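Protein YiiM (Escherichia coli, PDB 1O65) is of uncharacterised function but carries a MOSC domain, and may bind molybdenum and act as an oxidoreductase, as inferred for its family. Local coordinates at residues Phe116-Arg129 with Val154-Ser167. Residues are numbered along the deposited sequence; the frame is centred on the assembly and turned at random.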
ATOM      1  N   PHE A 116      10.608   8.012   1.105  1.00 22.24           N
ATOM      2  CA  PHE A 116      11.741   7.133   1.249  1.00 21.51           C
ATOM      3  C   PHE A 116      12.699   7.306   0.050  1.00 22.42           C
ATOM      4  O   PHE A 116      12.255   7.504  -1.077  1.00 21.92           O
ATOM      5  CB  PHE A 116      11.332   5.674   1.327  1.00 20.46           C
ATOM      6  CG  PHE A 116      10.584   5.166   2.504  1.00 20.46           C
ATOM      7  CD1 PHE A 116       9.210   5.409   2.605  1.00 22.09           C
ATOM      8  CD2 PHE A 116      11.180   4.423   3.500  1.00 19.52           C
ATOM      9  CE1 PHE A 116       8.477   4.911   3.668  1.00 24.76           C
ATOM     10  CE2 PHE A 116      10.464   3.915   4.583  1.00 17.86           C
ATOM     11  CZ  PHE A 116       9.113   4.168   4.669  1.00 23.93           C
ATOM     12  N   ARG A 117      13.986   7.281   0.357  1.00 21.97           N
ATOM     13  CA  ARG A 117      15.016   7.285  -0.661  1.00 23.27           C
ATOM     14  C   ARG A 117      15.299   5.779  -0.922  1.00 24.12           C
ATOM     15  O   ARG A 117      15.336   5.049   0.075  1.00 23.52           O
ATOM     16  CB  ARG A 117      16.321   7.973  -0.274  1.00 24.77           C
ATOM     17  CG  ARG A 117      17.368   7.893  -1.393  1.00 28.75           C
ATOM     18  CD  ARG A 117      18.589   8.759  -1.116  1.00 29.63           C
ATOM     19  NE  ARG A 117      19.246   8.381   0.123  1.00 32.46           N
ATOM     20  CZ  ARG A 117      19.981   9.180   0.890  1.00 35.20           C
ATOM     21  NH1 ARG A 117      20.179  10.444   0.564  1.00 32.77           N
ATOM     22  NH2 ARG A 117      20.515   8.694   2.018  1.00 36.89           N
ATOM     23  N   TRP A 118      15.340   5.406  -2.176  1.00 23.55           N
ATOM     24  CA  TRP A 118      15.585   4.044  -2.614  1.00 25.82           C
ATOM     25  C   TRP A 118      16.534   4.080  -3.821  1.00 26.38           C
ATOM     26  O   TRP A 118      16.138   4.408  -4.938  1.00 25.00           O
ATOM     27  CB  TRP A 118      14.280   3.316  -2.982  1.00 25.55           C
ATOM     28  CG  TRP A 118      14.444   1.859  -3.302  1.00 25.49           C
ATOM     29  CD1 TRP A 118      15.408   1.015  -2.809  1.00 26.16           C
ATOM     30  CD2 TRP A 118      13.602   1.040  -4.128  1.00 23.57           C
ATOM     31  NE1 TRP A 118      15.235  -0.253  -3.289  1.00 22.85           N
ATOM     32  CE2 TRP A 118      14.146  -0.258  -4.124  1.00 25.95           C
ATOM     33  CE3 TRP A 118      12.468   1.291  -4.902  1.00 22.15           C
ATOM     34  CZ2 TRP A 118      13.582  -1.318  -4.848  1.00 25.36           C
ATOM     35  CZ3 TRP A 118      11.917   0.244  -5.630  1.00 21.09           C
ATOM     36  CH2 TRP A 118      12.455  -1.043  -5.583  1.00 21.76           C
ATOM     37  N   GLY A 119      17.820   3.865  -3.511  1.00 27.62           N
ATOM     38  CA  GLY A 119      18.862   3.897  -4.534  1.00 27.13           C
ATOM     39  C   GLY A 119      18.853   5.307  -5.132  1.00 29.29           C
ATOM     40  O   GLY A 119      19.052   6.271  -4.391  1.00 27.63           O
ATOM     41  N   GLU A 120      18.563   5.424  -6.426  1.00 29.73           N
ATOM     42  CA  GLU A 120      18.555   6.773  -7.008  1.00 32.32           C
ATOM     43  C   GLU A 120      17.146   7.365  -6.993  1.00 29.90           C
ATOM     44  O   GLU A 120      16.986   8.468  -7.483  1.00 30.18           O
ATOM     45  CB  GLU A 120      18.997   6.729  -8.478  1.00 39.90           C
ATOM     46  CG  GLU A 120      20.116   5.732  -8.728  1.00 46.91           C
ATOM     47  CD  GLU A 120      21.462   6.361  -8.400  1.00 51.08           C
ATOM     48  OE1 GLU A 120      21.687   6.687  -7.219  1.00 52.03           O
ATOM     49  OE2 GLU A 120      22.228   6.493  -9.380  1.00 53.83           O
ATOM     50  N   ALA A 121      16.169   6.668  -6.438  1.00 28.05           N
ATOM     51  CA  ALA A 121      14.801   7.133  -6.466  1.00 27.37           C
ATOM     52  C   ALA A 121      14.309   7.740  -5.159  1.00 25.61           C
ATOM     53  O   ALA A 121      14.940   7.671  -4.121  1.00 26.64           O
ATOM     54  CB  ALA A 121      13.852   5.985  -6.856  1.00 23.32           C
ATOM     55  N   LEU A 122      13.150   8.351  -5.244  1.00 24.58           N
ATOM     56  CA  LEU A 122      12.419   8.981  -4.167  1.00 23.67           C
ATOM     57  C   LEU A 122      10.941   8.580  -4.340  1.00 23.16           C
ATOM     58  O   LEU A 122      10.364   8.781  -5.411  1.00 21.69           O
ATOM     59  CB  LEU A 122      12.517  10.506  -4.185  1.00 22.90           C
ATOM     60  CG  LEU A 122      13.850  11.117  -3.788  1.00 23.72           C
ATOM     61  CD1 LEU A 122      13.815  12.633  -3.926  1.00 21.62           C
ATOM     62  CD2 LEU A 122      14.266  10.692  -2.383  1.00 21.58           C
ATOM     63  N   ILE A 123      10.416   7.908  -3.326  1.00 22.10           N
ATOM     64  CA  ILE A 123       9.049   7.422  -3.370  1.00 21.79           C
ATOM     65  C   ILE A 123       8.273   7.967  -2.166  1.00 22.66           C
ATOM     66  O   ILE A 123       8.902   8.288  -1.144  1.00 21.95           O
ATOM     67  CB  ILE A 123       8.982   5.884  -3.405  1.00 20.25           C
ATOM     68  CG1 ILE A 123       9.516   5.256  -2.134  1.00 17.99           C
ATOM     69  CG2 ILE A 123       9.727   5.378  -4.647  1.00 19.53           C
ATOM     70  CD1 ILE A 123       9.371   3.747  -2.012  1.00 12.93           C
ATOM     71  N   GLN A 124       6.960   8.112  -2.350  1.00 19.42           N
ATOM     72  CA  GLN A 124       6.111   8.635  -1.312  1.00 17.78           C
ATOM     73  C   GLN A 124       4.846   7.800  -1.107  1.00 16.83           C
ATOM     74  O   GLN A 124       4.152   7.481  -2.058  1.00 14.00           O
ATOM     75  CB  GLN A 124       5.720  10.090  -1.610  1.00 15.89           C
ATOM     76  CG  GLN A 124       4.818  10.686  -0.499  1.00 13.69           C
ATOM     77  CD  GLN A 124       4.647  12.178  -0.697  1.00 13.63           C
ATOM     78  OE1 GLN A 124       4.224  12.625  -1.762  1.00 16.22           O
ATOM     79  NE2 GLN A 124       4.942  12.969   0.316  1.00 18.81           N
ATOM     80  N   VAL A 125       4.533   7.522   0.154  1.00 17.39           N
ATOM     81  CA  VAL A 125       3.333   6.718   0.476  1.00 18.46           C
ATOM     82  C   VAL A 125       2.110   7.538   0.098  1.00 18.44           C
ATOM     83  O   VAL A 125       1.974   8.666   0.559  1.00 18.37           O
ATOM     84  CB  VAL A 125       3.288   6.298   1.946  1.00 19.30           C
ATOM     85  CG1 VAL A 125       2.001   5.551   2.272  1.00 18.10           C
ATOM     86  CG2 VAL A 125       4.509   5.442   2.272  1.00 18.63           C
ATOM     87  N   SER A 126       1.257   6.994  -0.764  1.00 18.57           N
ATOM     88  CA  SER A 126       0.123   7.787  -1.258  1.00 19.27           C
ATOM     89  C   SER A 126      -1.217   7.317  -0.759  1.00 19.88           C
ATOM     90  O   SER A 126      -2.182   8.082  -0.715  1.00 20.79           O
ATOM     91  CB  SER A 126       0.168   7.731  -2.801  1.00 15.30           C
ATOM     92  OG  SER A 126      -0.241   6.415  -3.182  1.00 19.66           O
ATOM     93  N   GLN A 127      -1.332   6.054  -0.346  1.00 21.52           N
ATOM     94  CA  GLN A 127      -2.602   5.543   0.173  1.00 22.26           C
ATOM     95  C   GLN A 127      -2.445   4.101   0.651  1.00 23.15           C
ATOM     96  O   GLN A 127      -1.513   3.399   0.243  1.00 23.65           O
ATOM     97  CB  GLN A 127      -3.675   5.528  -0.942  1.00 19.30           C
ATOM     98  CG  GLN A 127      -3.302   4.607  -2.108  1.00 21.37           C
ATOM     99  CD  GLN A 127      -4.470   4.395  -3.068  1.00 24.24           C
ATOM    100  OE1 GLN A 127      -4.850   5.252  -3.863  1.00 21.64           O
ATOM    101  NE2 GLN A 127      -5.114   3.231  -2.961  1.00 24.56           N
ATOM    102  N   PRO A 128      -3.359   3.681   1.515  1.00 23.37           N
ATOM    103  CA  PRO A 128      -3.392   2.270   1.939  1.00 23.23           C
ATOM    104  C   PRO A 128      -3.838   1.474   0.725  1.00 23.54           C
ATOM    105  O   PRO A 128      -4.383   2.101  -0.198  1.00 24.10           O
ATOM    106  CB  PRO A 128      -4.390   2.231   3.065  1.00 23.58           C
ATOM    107  CG  PRO A 128      -4.693   3.640   3.436  1.00 23.53           C
ATOM    108  CD  PRO A 128      -4.314   4.506   2.262  1.00 22.32           C
ATOM    109  N   ARG A 129      -3.419   0.234   0.551  1.00 25.12           N
ATOM    110  CA  ARG A 129      -3.864  -0.566  -0.587  1.00 26.16           C
ATOM    111  C   ARG A 129      -5.318  -0.995  -0.328  1.00 26.04           C
ATOM    112  O   ARG A 129      -5.676  -1.397   0.785  1.00 24.24           O
ATOM    113  CB  ARG A 129      -2.938  -1.753  -0.810  1.00 27.91           C
ATOM    114  CG  ARG A 129      -3.274  -2.638  -2.029  1.00 28.77           C
ATOM    115  CD  ARG A 129      -4.205  -3.780  -1.593  1.00 33.04           C
ATOM    116  NE  ARG A 129      -4.256  -4.830  -2.612  1.00 33.76           N
ATOM    117  CZ  ARG A 129      -3.292  -5.728  -2.823  1.00 34.37           C
ATOM    118  NH1 ARG A 129      -2.180  -5.715  -2.079  1.00 32.02           N
ATOM    119  NH2 ARG A 129      -3.440  -6.607  -3.809  1.00 30.69           N
ATOM    120  N   VAL A 154      -3.488  -4.425   4.856  1.00 22.59           N
ATOM    121  CA  VAL A 154      -3.641  -4.175   3.421  1.00 21.96           C
ATOM    122  C   VAL A 154      -2.379  -3.732   2.728  1.00 22.44           C
ATOM    123  O   VAL A 154      -2.249  -3.952   1.513  1.00 22.37           O
ATOM    124  CB  VAL A 154      -4.748  -3.125   3.212  1.00 21.09           C
ATOM    125  CG1 VAL A 154      -6.055  -3.566   3.853  1.00 19.34           C
ATOM    126  CG2 VAL A 154      -4.316  -1.766   3.799  1.00 18.64           C
ATOM    127  N   GLY A 155      -1.387  -3.215   3.466  1.00 20.26           N
ATOM    128  CA  GLY A 155      -0.210  -2.740   2.694  1.00 19.14           C
ATOM    129  C   GLY A 155      -0.541  -1.341   2.155  1.00 17.64           C
ATOM    130  O   GLY A 155      -1.536  -0.743   2.542  1.00 17.51           O
ATOM    131  N   TRP A 156       0.331  -0.782   1.339  1.00 17.98           N
ATOM    132  CA  TRP A 156       0.139   0.585   0.858  1.00 18.77           C
ATOM    133  C   TRP A 156       0.802   0.812  -0.492  1.00 18.97           C
ATOM    134  O   TRP A 156       1.648   0.033  -0.916  1.00 17.91           O
ATOM    135  CB  TRP A 156       0.729   1.571   1.880  1.00 19.44           C
ATOM    136  CG  TRP A 156       2.153   1.250   2.217  1.00 21.17           C
ATOM    137  CD1 TRP A 156       3.273   1.688   1.572  1.00 22.05           C
ATOM    138  CD2 TRP A 156       2.595   0.397   3.278  1.00 22.06           C
ATOM    139  NE1 TRP A 156       4.388   1.177   2.192  1.00 22.81           N
ATOM    140  CE2 TRP A 156       4.003   0.367   3.228  1.00 22.31           C
ATOM    141  CE3 TRP A 156       1.940  -0.358   4.262  1.00 23.69           C
ATOM    142  CZ2 TRP A 156       4.767  -0.393   4.114  1.00 22.30           C
ATOM    143  CZ3 TRP A 156       2.699  -1.116   5.137  1.00 24.11           C
ATOM    144  CH2 TRP A 156       4.092  -1.122   5.057  1.00 22.87           C
ATOM    145  N   LEU A 157       0.455   1.936  -1.148  1.00 18.61           N
ATOM    146  CA  LEU A 157       1.043   2.168  -2.473  1.00 18.01           C
ATOM    147  C   LEU A 157       1.970   3.365  -2.395  1.00 18.98           C
ATOM    148  O   LEU A 157       1.891   4.095  -1.403  1.00 19.27           O
ATOM    149  CB  LEU A 157      -0.050   2.414  -3.509  1.00 15.27           C
ATOM    150  CG  LEU A 157      -1.190   1.412  -3.595  1.00 20.72           C
ATOM    151  CD1 LEU A 157      -2.252   1.815  -4.594  1.00 18.44           C
ATOM    152  CD2 LEU A 157      -0.621   0.014  -3.933  1.00 22.91           C
ATOM    153  N   TYR A 158       2.801   3.559  -3.408  1.00 19.40           N
ATOM    154  CA  TYR A 158       3.663   4.725  -3.433  1.00 20.45           C
ATOM    155  C   TYR A 158       3.518   5.513  -4.750  1.00 20.82           C
ATOM    156  O   TYR A 158       3.160   4.919  -5.764  1.00 19.31           O
ATOM    157  CB  TYR A 158       5.141   4.346  -3.360  1.00 20.29           C
ATOM    158  CG  TYR A 158       5.639   3.644  -2.138  1.00 20.92           C
ATOM    159  CD1 TYR A 158       5.599   2.250  -2.054  1.00 22.99           C
ATOM    160  CD2 TYR A 158       6.183   4.341  -1.078  1.00 21.23           C
ATOM    161  CE1 TYR A 158       6.084   1.584  -0.945  1.00 23.19           C
ATOM    162  CE2 TYR A 158       6.681   3.687   0.040  1.00 21.92           C
ATOM    163  CZ  TYR A 158       6.615   2.321   0.102  1.00 21.79           C
ATOM    164  OH  TYR A 158       7.092   1.625   1.183  1.00 23.40           O
ATOM    165  N   SER A 159       3.736   6.824  -4.654  1.00 20.56           N
ATOM    166  CA  SER A 159       3.865   7.617  -5.877  1.00 22.64           C
ATOM    167  C   SER A 159       5.386   7.766  -6.071  1.00 23.49           C
ATOM    168  O   SER A 159       6.151   7.643  -5.094  1.00 24.91           O
ATOM    169  CB  SER A 159       3.227   8.986  -5.852  1.00 21.96           C
ATOM    170  OG  SER A 159       3.738   9.763  -4.797  1.00 24.63           O
ATOM    171  N   VAL A 160       5.828   7.930  -7.301  1.00 22.66           N
ATOM    172  CA  VAL A 160       7.274   8.063  -7.509  1.00 20.67           C
ATOM    173  C   VAL A 160       7.609   9.539  -7.568  1.00 21.58           C
ATOM    174  O   VAL A 160       7.200  10.233  -8.484  1.00 21.56           O
ATOM    175  CB  VAL A 160       7.708   7.254  -8.738  1.00 19.43           C
ATOM    176  CG1 VAL A 160       9.137   7.556  -9.159  1.00 17.54           C
ATOM    177  CG2 VAL A 160       7.605   5.750  -8.419  1.00 14.63           C
ATOM    178  N   ILE A 161       8.340  10.039  -6.564  1.00 21.81           N
ATOM    179  CA  ILE A 161       8.730  11.432  -6.510  1.00 21.88           C
ATOM    180  C   ILE A 161       9.905  11.691  -7.448  1.00 22.68           C
ATOM    181  O   ILE A 161       9.901  12.693  -8.149  1.00 23.39           O
ATOM    182  CB  ILE A 161       9.075  11.877  -5.086  1.00 22.31           C
ATOM    183  CG1 ILE A 161       7.900  11.697  -4.121  1.00 18.68           C
ATOM    184  CG2 ILE A 161       9.595  13.321  -5.090  1.00 19.76           C
ATOM    185  CD1 ILE A 161       6.583  12.280  -4.559  1.00 15.81           C
ATOM    186  N   ALA A 162      10.924  10.860  -7.443  1.00 23.16           N
ATOM    187  CA  ALA A 162      12.052  11.025  -8.358  1.00 24.93           C
ATOM    188  C   ALA A 162      12.416   9.645  -8.932  1.00 25.89           C
ATOM    189  O   ALA A 162      12.793   8.735  -8.177  1.00 25.59           O
ATOM    190  CB  ALA A 162      13.292  11.614  -7.726  1.00 23.10           C
ATOM    191  N   PRO A 163      12.251   9.534 -10.247  1.00 25.21           N
ATOM    192  CA  PRO A 163      12.576   8.286 -10.922  1.00 25.61           C
ATOM    193  C   PRO A 163      14.057   8.005 -10.882  1.00 25.20           C
ATOM    194  O   PRO A 163      14.880   8.923 -10.718  1.00 26.07           O
ATOM    195  CB  PRO A 163      12.024   8.435 -12.328  1.00 25.69           C
ATOM    196  CG  PRO A 163      11.180   9.641 -12.350  1.00 25.89           C
ATOM    197  CD  PRO A 163      11.329  10.372 -11.050  1.00 25.96           C
ATOM    198  N   GLY A 164      14.441   6.733 -10.883  1.00 26.25           N
ATOM    199  CA  GLY A 164      15.861   6.398 -10.849  1.00 28.41           C
ATOM    200  C   GLY A 164      16.125   4.907 -10.735  1.00 30.58           C
ATOM    201  O   GLY A 164      15.198   4.099 -10.614  1.00 32.00           O
ATOM    202  N   LYS A 165      17.394   4.520 -10.843  1.00 30.58           N
ATOM    203  CA  LYS A 165      17.783   3.136 -10.705  1.00 31.75           C
ATOM    204  C   LYS A 165      17.632   2.758  -9.223  1.00 32.01           C
ATOM    205  O   LYS A 165      17.943   3.545  -8.340  1.00 30.59           O
ATOM    206  CB  LYS A 165      19.222   2.861 -11.127  1.00 36.68           C
ATOM    207  CG  LYS A 165      19.432   2.340 -12.533  1.00 40.59           C
ATOM    208  CD  LYS A 165      20.911   2.017 -12.740  1.00 44.95           C
ATOM    209  CE  LYS A 165      21.258   1.761 -14.187  1.00 46.19           C
ATOM    210  NZ  LYS A 165      20.208   0.993 -14.908  1.00 47.94           N
ATOM    211  N   VAL A 166      17.072   1.586  -9.011  1.00 32.68           N
ATOM    212  CA  VAL A 166      16.823   1.034  -7.688  1.00 33.00           C
ATOM    213  C   VAL A 166      17.237  -0.439  -7.761  1.00 35.38           C
ATOM    214  O   VAL A 166      17.564  -0.893  -8.871  1.00 36.43           O
ATOM    215  CB  VAL A 166      15.315   1.083  -7.345  1.00 30.48           C
ATOM    216  CG1 VAL A 166      14.764   2.504  -7.293  1.00 22.77           C
ATOM    217  CG2 VAL A 166      14.522   0.272  -8.367  1.00 29.09           C
ATOM    218  N   SER A 167      17.223  -1.155  -6.648  1.00 34.91           N
ATOM    219  CA  SER A 167      17.552  -2.567  -6.714  1.00 36.33           C
ATOM    220  C   SER A 167      17.214  -3.264  -5.408  1.00 37.25           C
ATOM    221  O   SER A 167      16.999  -2.669  -4.358  1.00 36.75           O
ATOM    222  CB  SER A 167      19.013  -2.792  -7.112  1.00 35.78           C
ATOM    223  OG  SER A 167      19.886  -2.698  -5.997  1.00 37.19           O
TER
HETATM  224  O   HOH W   1       2.318  11.213  -3.090  1.00 19.89           O
HETATM  225  O   HOH W   2      -0.614  -4.143  -0.432  1.00 24.35           O
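L122 and A162, Q124 and S159 form antiparallel hydrogen-bonded pairs, and strands 121-128 and 156-160 run at 135° with axes 4.3 Å apart; because I161 and A162 both face L122, the register slips by one in a classic beta bulge, where L122 O receives A162 N at 3.0 Å and, weakly, I161 N. On the face shared by I123, V125 and Y158, I123 places CD1 over one face of the Y158 ring, 3.5 Å from its centroid, a CH-pi contact, with CG1 between backbone N and carbonyl carbon (chi1 65°), which carries CD1 to the ring. V125 CG2 reaches the same ring at CE2, 3.6 Å away. Y158 OH accepts a nearly straight bond from W156 NE1 (2.9 Å, 172°), the hydroxyl oxygen lying in the indole plane, and also bonds H71, so both ring and hydroxyl are held. Beyond the corner at I161, V166 CB sits squarely over the six-membered ring of W118, 3.5 Å from its centroid. On the opposite side of the sheet from I123 and Y158, a water bridges Q124 OE1 and S159 OG, while Q124 NE2 bonds G113 O. Strand 156-160 lies between 121-128 and 69-73 in the MOSC domain's mixed sheet; after the corner, 164-167 joins a separate antiparallel sheet beside 43-47.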